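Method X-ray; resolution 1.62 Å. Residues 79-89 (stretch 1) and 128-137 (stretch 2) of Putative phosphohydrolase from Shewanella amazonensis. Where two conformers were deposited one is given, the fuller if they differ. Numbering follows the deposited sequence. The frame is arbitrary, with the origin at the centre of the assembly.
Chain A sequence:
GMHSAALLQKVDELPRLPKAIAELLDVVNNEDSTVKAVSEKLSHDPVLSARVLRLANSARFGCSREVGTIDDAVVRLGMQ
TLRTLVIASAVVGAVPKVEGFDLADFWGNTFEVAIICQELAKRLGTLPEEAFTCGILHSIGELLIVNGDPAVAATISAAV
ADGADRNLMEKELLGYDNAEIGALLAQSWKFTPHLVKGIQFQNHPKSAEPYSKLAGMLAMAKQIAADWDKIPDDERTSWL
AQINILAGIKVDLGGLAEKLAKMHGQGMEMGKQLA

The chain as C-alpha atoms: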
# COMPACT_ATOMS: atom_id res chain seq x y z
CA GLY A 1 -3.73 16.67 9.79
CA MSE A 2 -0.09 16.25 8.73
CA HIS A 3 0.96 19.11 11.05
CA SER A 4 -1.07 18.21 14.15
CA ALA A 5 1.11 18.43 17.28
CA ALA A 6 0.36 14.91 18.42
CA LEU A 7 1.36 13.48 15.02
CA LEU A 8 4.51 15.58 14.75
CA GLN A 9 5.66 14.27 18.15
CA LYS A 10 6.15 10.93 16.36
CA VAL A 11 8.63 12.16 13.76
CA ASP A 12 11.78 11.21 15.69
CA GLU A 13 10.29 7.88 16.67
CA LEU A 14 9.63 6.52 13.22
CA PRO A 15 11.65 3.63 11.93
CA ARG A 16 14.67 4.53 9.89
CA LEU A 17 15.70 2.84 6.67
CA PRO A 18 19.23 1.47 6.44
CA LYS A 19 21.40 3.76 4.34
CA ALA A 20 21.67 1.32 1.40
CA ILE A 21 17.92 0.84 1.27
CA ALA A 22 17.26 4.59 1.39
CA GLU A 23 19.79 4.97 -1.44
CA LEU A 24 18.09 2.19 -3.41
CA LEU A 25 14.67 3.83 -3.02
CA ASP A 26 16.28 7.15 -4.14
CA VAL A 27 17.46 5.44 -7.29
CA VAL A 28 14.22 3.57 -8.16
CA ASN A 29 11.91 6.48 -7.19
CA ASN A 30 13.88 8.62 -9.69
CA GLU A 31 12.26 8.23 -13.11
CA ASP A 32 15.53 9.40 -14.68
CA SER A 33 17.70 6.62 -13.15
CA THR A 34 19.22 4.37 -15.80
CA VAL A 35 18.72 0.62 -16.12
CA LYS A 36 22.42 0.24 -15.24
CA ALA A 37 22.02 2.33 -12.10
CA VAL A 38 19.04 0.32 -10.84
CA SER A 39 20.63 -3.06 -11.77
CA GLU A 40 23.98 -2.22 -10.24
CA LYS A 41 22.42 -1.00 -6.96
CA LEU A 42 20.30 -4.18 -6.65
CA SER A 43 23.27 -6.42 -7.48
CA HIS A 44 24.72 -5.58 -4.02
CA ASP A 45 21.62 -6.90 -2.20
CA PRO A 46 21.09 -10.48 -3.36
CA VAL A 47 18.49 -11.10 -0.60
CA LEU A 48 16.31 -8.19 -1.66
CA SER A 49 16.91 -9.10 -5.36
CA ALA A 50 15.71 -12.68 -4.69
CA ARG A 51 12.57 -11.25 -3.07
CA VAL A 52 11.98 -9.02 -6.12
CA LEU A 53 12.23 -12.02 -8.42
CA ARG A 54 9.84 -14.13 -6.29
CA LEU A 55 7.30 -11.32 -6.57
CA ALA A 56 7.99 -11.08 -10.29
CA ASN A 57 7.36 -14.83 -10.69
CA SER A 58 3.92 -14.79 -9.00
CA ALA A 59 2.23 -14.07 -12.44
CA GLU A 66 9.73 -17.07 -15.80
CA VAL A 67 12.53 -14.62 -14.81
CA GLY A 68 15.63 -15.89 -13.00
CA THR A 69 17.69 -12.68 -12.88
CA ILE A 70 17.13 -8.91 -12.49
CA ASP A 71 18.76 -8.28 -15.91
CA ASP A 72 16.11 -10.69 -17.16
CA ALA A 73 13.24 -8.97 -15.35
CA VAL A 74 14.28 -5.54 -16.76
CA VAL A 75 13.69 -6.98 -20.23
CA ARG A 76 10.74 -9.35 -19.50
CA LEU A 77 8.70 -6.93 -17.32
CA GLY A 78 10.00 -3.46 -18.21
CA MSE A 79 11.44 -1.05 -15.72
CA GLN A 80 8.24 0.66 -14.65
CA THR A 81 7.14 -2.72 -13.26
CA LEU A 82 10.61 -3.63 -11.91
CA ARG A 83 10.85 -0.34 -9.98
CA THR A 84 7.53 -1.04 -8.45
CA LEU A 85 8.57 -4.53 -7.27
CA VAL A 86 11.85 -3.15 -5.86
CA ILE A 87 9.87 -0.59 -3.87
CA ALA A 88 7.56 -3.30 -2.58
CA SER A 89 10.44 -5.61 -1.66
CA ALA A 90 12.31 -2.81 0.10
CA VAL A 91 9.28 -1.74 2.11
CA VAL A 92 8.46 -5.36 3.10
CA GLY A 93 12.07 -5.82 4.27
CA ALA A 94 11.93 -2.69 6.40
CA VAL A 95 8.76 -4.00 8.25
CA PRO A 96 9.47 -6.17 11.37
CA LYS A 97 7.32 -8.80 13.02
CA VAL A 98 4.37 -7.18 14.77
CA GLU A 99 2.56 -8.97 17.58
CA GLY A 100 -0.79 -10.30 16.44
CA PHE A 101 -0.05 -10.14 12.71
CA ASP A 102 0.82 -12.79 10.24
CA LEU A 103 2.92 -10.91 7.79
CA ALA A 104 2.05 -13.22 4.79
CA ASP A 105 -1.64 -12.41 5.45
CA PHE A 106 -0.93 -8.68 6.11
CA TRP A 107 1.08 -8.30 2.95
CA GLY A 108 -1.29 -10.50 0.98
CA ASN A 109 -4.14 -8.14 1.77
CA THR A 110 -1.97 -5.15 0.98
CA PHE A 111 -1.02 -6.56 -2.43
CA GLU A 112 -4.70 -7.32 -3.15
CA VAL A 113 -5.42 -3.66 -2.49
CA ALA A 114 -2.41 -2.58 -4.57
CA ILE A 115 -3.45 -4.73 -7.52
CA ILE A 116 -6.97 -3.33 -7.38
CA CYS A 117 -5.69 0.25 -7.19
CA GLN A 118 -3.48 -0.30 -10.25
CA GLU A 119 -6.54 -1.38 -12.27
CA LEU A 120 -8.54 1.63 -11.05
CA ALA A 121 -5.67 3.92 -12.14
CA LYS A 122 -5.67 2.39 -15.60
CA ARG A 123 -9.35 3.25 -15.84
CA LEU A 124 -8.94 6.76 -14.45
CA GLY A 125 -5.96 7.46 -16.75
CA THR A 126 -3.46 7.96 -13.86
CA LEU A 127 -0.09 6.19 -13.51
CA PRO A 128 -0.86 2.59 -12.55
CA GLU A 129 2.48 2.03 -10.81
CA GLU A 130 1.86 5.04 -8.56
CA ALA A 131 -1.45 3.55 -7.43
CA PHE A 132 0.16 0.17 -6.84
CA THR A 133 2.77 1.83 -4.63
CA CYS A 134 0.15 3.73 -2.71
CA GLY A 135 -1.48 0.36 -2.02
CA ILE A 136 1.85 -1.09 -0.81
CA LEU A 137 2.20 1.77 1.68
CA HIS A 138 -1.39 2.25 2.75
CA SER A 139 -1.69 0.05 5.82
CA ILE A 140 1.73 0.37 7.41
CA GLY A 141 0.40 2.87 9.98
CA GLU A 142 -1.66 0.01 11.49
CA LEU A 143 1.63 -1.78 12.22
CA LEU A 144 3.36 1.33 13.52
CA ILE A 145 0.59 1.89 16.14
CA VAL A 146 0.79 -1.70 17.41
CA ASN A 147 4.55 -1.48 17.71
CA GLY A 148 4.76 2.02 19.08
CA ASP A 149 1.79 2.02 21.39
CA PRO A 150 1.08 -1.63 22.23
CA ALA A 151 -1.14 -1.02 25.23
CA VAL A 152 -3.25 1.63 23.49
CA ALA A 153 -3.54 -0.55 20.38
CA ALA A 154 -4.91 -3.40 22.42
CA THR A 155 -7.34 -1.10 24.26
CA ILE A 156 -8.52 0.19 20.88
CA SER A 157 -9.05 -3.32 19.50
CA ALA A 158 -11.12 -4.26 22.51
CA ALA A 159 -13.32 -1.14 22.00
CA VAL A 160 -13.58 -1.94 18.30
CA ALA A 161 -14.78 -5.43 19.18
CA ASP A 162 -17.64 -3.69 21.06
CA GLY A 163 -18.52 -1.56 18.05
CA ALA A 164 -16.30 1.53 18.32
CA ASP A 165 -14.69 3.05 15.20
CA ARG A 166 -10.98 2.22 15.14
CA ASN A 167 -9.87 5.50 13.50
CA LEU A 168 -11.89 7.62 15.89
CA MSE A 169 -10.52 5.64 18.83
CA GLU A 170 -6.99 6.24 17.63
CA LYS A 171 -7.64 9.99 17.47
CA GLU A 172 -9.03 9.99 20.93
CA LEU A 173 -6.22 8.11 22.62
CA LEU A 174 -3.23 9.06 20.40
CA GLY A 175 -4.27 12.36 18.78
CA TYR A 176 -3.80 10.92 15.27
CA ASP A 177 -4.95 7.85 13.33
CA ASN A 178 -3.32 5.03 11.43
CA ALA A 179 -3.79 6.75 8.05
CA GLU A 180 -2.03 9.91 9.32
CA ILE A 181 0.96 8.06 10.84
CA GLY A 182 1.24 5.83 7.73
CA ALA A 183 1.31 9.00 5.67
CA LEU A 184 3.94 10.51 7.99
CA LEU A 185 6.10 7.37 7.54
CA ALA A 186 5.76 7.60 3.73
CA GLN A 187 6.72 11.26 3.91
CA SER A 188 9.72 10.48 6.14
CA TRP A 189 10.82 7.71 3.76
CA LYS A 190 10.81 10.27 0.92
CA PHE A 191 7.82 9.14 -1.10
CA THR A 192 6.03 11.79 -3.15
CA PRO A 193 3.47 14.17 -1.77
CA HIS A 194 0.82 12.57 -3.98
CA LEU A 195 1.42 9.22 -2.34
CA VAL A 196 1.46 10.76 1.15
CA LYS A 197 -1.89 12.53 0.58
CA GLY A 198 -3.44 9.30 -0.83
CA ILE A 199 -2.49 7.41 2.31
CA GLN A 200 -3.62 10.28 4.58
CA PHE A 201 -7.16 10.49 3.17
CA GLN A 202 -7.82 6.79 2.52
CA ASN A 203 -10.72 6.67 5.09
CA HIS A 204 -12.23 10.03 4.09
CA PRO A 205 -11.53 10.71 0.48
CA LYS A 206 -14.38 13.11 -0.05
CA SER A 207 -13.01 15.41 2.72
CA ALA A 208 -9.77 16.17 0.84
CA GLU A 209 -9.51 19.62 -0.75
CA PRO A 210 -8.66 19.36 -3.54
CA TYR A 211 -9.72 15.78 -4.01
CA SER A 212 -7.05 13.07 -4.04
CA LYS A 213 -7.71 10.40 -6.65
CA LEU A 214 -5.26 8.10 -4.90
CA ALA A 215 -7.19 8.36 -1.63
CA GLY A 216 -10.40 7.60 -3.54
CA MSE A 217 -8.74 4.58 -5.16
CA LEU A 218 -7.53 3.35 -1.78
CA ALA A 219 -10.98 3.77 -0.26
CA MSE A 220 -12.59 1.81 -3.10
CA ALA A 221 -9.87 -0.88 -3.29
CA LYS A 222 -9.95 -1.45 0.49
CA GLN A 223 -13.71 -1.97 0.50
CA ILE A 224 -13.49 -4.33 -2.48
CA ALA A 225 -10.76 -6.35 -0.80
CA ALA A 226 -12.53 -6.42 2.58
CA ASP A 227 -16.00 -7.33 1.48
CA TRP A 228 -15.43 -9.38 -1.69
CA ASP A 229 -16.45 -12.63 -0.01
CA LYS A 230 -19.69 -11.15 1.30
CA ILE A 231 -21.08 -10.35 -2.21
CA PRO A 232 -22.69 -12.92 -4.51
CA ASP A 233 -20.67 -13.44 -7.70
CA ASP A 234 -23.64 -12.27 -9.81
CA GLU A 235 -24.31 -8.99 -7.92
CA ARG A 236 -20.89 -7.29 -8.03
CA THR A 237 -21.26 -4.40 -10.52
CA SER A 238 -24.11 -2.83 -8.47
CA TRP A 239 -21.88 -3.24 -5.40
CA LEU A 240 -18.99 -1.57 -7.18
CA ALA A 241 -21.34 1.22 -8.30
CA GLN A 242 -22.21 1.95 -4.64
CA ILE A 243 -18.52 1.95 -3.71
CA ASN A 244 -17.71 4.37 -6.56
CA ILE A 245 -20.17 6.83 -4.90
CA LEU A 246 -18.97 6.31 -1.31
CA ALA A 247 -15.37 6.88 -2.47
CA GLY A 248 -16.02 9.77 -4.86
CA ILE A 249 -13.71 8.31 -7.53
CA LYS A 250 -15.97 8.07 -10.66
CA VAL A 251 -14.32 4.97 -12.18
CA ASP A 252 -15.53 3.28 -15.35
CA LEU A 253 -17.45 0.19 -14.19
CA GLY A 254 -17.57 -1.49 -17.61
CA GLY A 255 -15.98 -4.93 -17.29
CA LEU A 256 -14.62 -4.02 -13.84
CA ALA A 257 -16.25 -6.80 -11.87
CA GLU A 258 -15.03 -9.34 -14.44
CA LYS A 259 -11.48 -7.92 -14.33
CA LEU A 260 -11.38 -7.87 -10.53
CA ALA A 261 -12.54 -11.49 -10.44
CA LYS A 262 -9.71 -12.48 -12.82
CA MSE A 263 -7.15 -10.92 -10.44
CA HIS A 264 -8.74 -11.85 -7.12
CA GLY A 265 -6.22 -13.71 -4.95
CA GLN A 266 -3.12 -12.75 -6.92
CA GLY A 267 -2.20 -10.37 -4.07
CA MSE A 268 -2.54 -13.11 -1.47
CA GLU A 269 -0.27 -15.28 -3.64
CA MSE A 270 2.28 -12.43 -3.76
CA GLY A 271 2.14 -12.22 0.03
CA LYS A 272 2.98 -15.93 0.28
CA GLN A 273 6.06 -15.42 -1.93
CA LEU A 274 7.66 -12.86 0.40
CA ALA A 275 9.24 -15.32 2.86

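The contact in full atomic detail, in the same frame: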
# COMPACT_ATOMS: atom_id res chain seq x y z
N MSE A 79 11.00 -1.63 -16.97
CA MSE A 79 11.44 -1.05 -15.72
C MSE A 79 10.37 -0.45 -14.85
O MSE A 79 10.54 -0.42 -13.64
CB MSE A 79 12.51 -0.01 -15.86
CG MSE A 79 13.31 -0.01 -14.53
SE MSE A 79 15.05 -0.20 -15.01
CE MSE A 79 15.47 1.71 -14.75
N GLN A 80 9.28 0.05 -15.45
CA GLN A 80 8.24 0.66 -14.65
C GLN A 80 7.76 -0.41 -13.65
O GLN A 80 7.63 -0.15 -12.45
CB GLN A 80 7.11 1.27 -15.53
N THR A 81 7.54 -1.63 -14.14
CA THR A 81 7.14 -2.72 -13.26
C THR A 81 8.25 -3.12 -12.28
O THR A 81 7.98 -3.31 -11.10
CB THR A 81 6.68 -3.97 -14.07
OG1 THR A 81 5.52 -3.60 -14.82
CG2 THR A 81 6.33 -5.12 -13.16
N LEU A 82 9.47 -3.24 -12.77
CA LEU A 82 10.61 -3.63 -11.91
C LEU A 82 10.75 -2.64 -10.75
O LEU A 82 10.87 -3.05 -9.61
CB LEU A 82 11.93 -3.70 -12.69
CG LEU A 82 13.20 -4.08 -11.91
CD1 LEU A 82 13.03 -5.51 -11.38
CD2 LEU A 82 14.45 -3.93 -12.74
N ARG A 83 10.71 -1.35 -11.04
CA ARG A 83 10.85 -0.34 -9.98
C ARG A 83 9.81 -0.59 -8.91
O ARG A 83 10.11 -0.52 -7.73
CB ARG A 83 10.66 1.07 -10.54
CG ARG A 83 11.75 1.56 -11.44
CD ARG A 83 11.31 2.92 -12.01
NE ARG A 83 12.16 3.41 -13.08
CZ ARG A 83 13.26 4.15 -12.91
NH1 ARG A 83 13.70 4.47 -11.68
NH2 ARG A 83 13.92 4.57 -13.98
N THR A 84 8.61 -0.87 -9.35
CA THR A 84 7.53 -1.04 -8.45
C THR A 84 7.76 -2.23 -7.50
O THR A 84 7.51 -2.13 -6.32
CB THR A 84 6.28 -1.12 -9.26
OG1 THR A 84 6.25 0.04 -10.14
CG2 THR A 84 5.08 -1.16 -8.34
N LEU A 85 8.26 -3.34 -8.04
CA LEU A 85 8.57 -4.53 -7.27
C LEU A 85 9.75 -4.34 -6.33
O LEU A 85 9.78 -4.91 -5.23
CB LEU A 85 8.78 -5.75 -8.19
CG LEU A 85 7.56 -6.19 -8.97
CD1 LEU A 85 7.95 -7.41 -9.76
CD2 LEU A 85 6.32 -6.46 -8.07
N VAL A 86 10.71 -3.52 -6.75
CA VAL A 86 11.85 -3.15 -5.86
C VAL A 86 11.32 -2.37 -4.68
O VAL A 86 11.66 -2.64 -3.57
CB VAL A 86 12.96 -2.36 -6.61
CG1 VAL A 86 14.01 -1.88 -5.62
CG2 VAL A 86 13.57 -3.25 -7.71
N ILE A 87 10.44 -1.38 -4.94
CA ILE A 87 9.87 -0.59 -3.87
C ILE A 87 9.16 -1.50 -2.91
O ILE A 87 9.34 -1.42 -1.70
CB ILE A 87 8.93 0.48 -4.42
CG1 ILE A 87 9.74 1.53 -5.17
CG2 ILE A 87 8.10 1.13 -3.25
CD1 ILE A 87 8.89 2.44 -6.08
N ALA A 88 8.27 -2.35 -3.43
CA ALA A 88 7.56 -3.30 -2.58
C ALA A 88 8.47 -4.16 -1.73
O ALA A 88 8.26 -4.30 -0.50
CB ALA A 88 6.58 -4.22 -3.45
N SER A 89 9.53 -4.69 -2.35
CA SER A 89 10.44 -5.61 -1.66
C SER A 89 11.23 -4.86 -0.58
O SER A 89 11.44 -5.37 0.51
CB SER A 89 11.39 -6.25 -2.66
OG SER A 89 10.64 -7.00 -3.57
N PRO A 128 -0.43 3.77 -13.31
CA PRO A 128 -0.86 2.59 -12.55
C PRO A 128 0.16 2.17 -11.49
O PRO A 128 -0.23 1.74 -10.42
CB PRO A 128 -1.08 1.53 -13.63
CG PRO A 128 -1.43 2.37 -14.87
CD PRO A 128 -0.47 3.52 -14.76
N GLU A 129 1.44 2.39 -11.76
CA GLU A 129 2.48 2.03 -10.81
C GLU A 129 2.45 2.94 -9.57
O GLU A 129 2.77 2.50 -8.46
CB GLU A 129 3.84 2.03 -11.47
CG GLU A 129 4.05 0.82 -12.43
CD GLU A 129 3.24 0.90 -13.72
OE1 GLU A 129 2.81 2.02 -14.07
OE2 GLU A 129 3.06 -0.17 -14.38
N GLU A 130 2.02 4.19 -9.71
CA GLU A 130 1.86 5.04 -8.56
C GLU A 130 0.76 4.52 -7.64
O GLU A 130 0.89 4.50 -6.40
CB GLU A 130 1.56 6.50 -9.02
CG GLU A 130 1.25 7.42 -7.89
CD GLU A 130 0.52 8.68 -8.37
OE1 GLU A 130 -0.61 8.62 -8.97
OE2 GLU A 130 1.11 9.71 -8.13
N ALA A 131 -0.36 4.08 -8.23
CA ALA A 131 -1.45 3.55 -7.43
C ALA A 131 -1.07 2.25 -6.75
O ALA A 131 -1.41 2.02 -5.60
CB ALA A 131 -2.71 3.35 -8.32
N PHE A 132 -0.33 1.42 -7.45
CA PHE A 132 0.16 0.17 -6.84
C PHE A 132 1.01 0.51 -5.59
O PHE A 132 0.84 -0.07 -4.50
CB PHE A 132 0.97 -0.66 -7.85
CG PHE A 132 1.39 -2.00 -7.31
CD1 PHE A 132 2.52 -2.14 -6.54
CD2 PHE A 132 0.62 -3.12 -7.58
CE1 PHE A 132 2.87 -3.41 -6.01
CE2 PHE A 132 0.97 -4.40 -7.09
CZ PHE A 132 2.08 -4.52 -6.29
N THR A 133 1.91 1.48 -5.74
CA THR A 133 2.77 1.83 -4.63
C THR A 133 2.01 2.40 -3.46
O THR A 133 2.31 2.12 -2.31
CB THR A 133 3.92 2.79 -5.11
OG1 THR A 133 4.71 2.08 -6.07
CG2 THR A 133 4.82 3.23 -3.96
N CYS A 134 1.01 3.21 -3.74
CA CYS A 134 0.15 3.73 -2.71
C CYS A 134 -0.50 2.56 -1.93
O CYS A 134 -0.53 2.60 -0.72
CB CYS A 134 -0.89 4.65 -3.34
SG CYS A 134 -1.70 5.75 -2.14
N GLY A 135 -0.99 1.55 -2.65
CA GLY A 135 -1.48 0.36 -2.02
C GLY A 135 -0.45 -0.34 -1.13
O GLY A 135 -0.78 -0.70 0.02
N ILE A 136 0.78 -0.46 -1.61
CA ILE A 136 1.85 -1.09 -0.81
C ILE A 136 2.03 -0.39 0.51
O ILE A 136 2.21 -1.02 1.51
CB ILE A 136 3.18 -1.11 -1.56
CG1 ILE A 136 3.06 -2.03 -2.75
CG2 ILE A 136 4.38 -1.46 -0.61
CD1 ILE A 136 2.61 -3.50 -2.42
N LEU A 137 1.91 0.94 0.50
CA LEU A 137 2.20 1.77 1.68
C LEU A 137 0.99 1.97 2.60
O LEU A 137 1.14 2.45 3.72
CB LEU A 137 2.68 3.14 1.24
CG LEU A 137 3.99 3.17 0.50
CD1 LEU A 137 4.28 4.59 -0.12
CD2 LEU A 137 5.14 2.68 1.41
O HOH W 1 5.49 -0.57 -4.98

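Helices 79-89 and 128-137 run nearly parallel, their axes 10° apart and 10.1 Å at closest approach, and bury 397 Å² between them. No direct hydrogen bond joins the modelled atoms; the contact rests on van der Waals packing and one bridging water.

At the partly exposed N-terminal end, Gln80, modelled only to CB, offers its backbone: Gln80 O lies 3.7 Å from Glu129 CG. Thr84, one turn on, is the centre of the contact. Its hydroxyl donates back to its own helix, Thr84 OG1 to Gln80 O at 2.7 Å, so this polar atom is satisfied although buried, and Thr84 OG1 also packs 3.3 Å from the aliphatic Glu129 CG. The m rotamer leaves the methyl free to meet the aromatic ring, with Thr84 CG2 3.3 Å from Phe132 CD1. A water links the helices here, donating to Thr84 O at 2.9 Å and hydrogen-bonded to Thr133 OG1 at 3.0 Å; a buried threonine thus serves both polar and apolar needs.

Beyond it the packing is apolar. Ile87 CG2 rests 4.0 Å from Thr133 CG2, methyl against methyl. Ala88 points toward stretch 2, and its small side chain accommodates a close backbone approach: Ala88 CA and Ile136 CA are 6.4 Å apart, while Ala88 CB touches Ile136 CD1 at 4.2 Å.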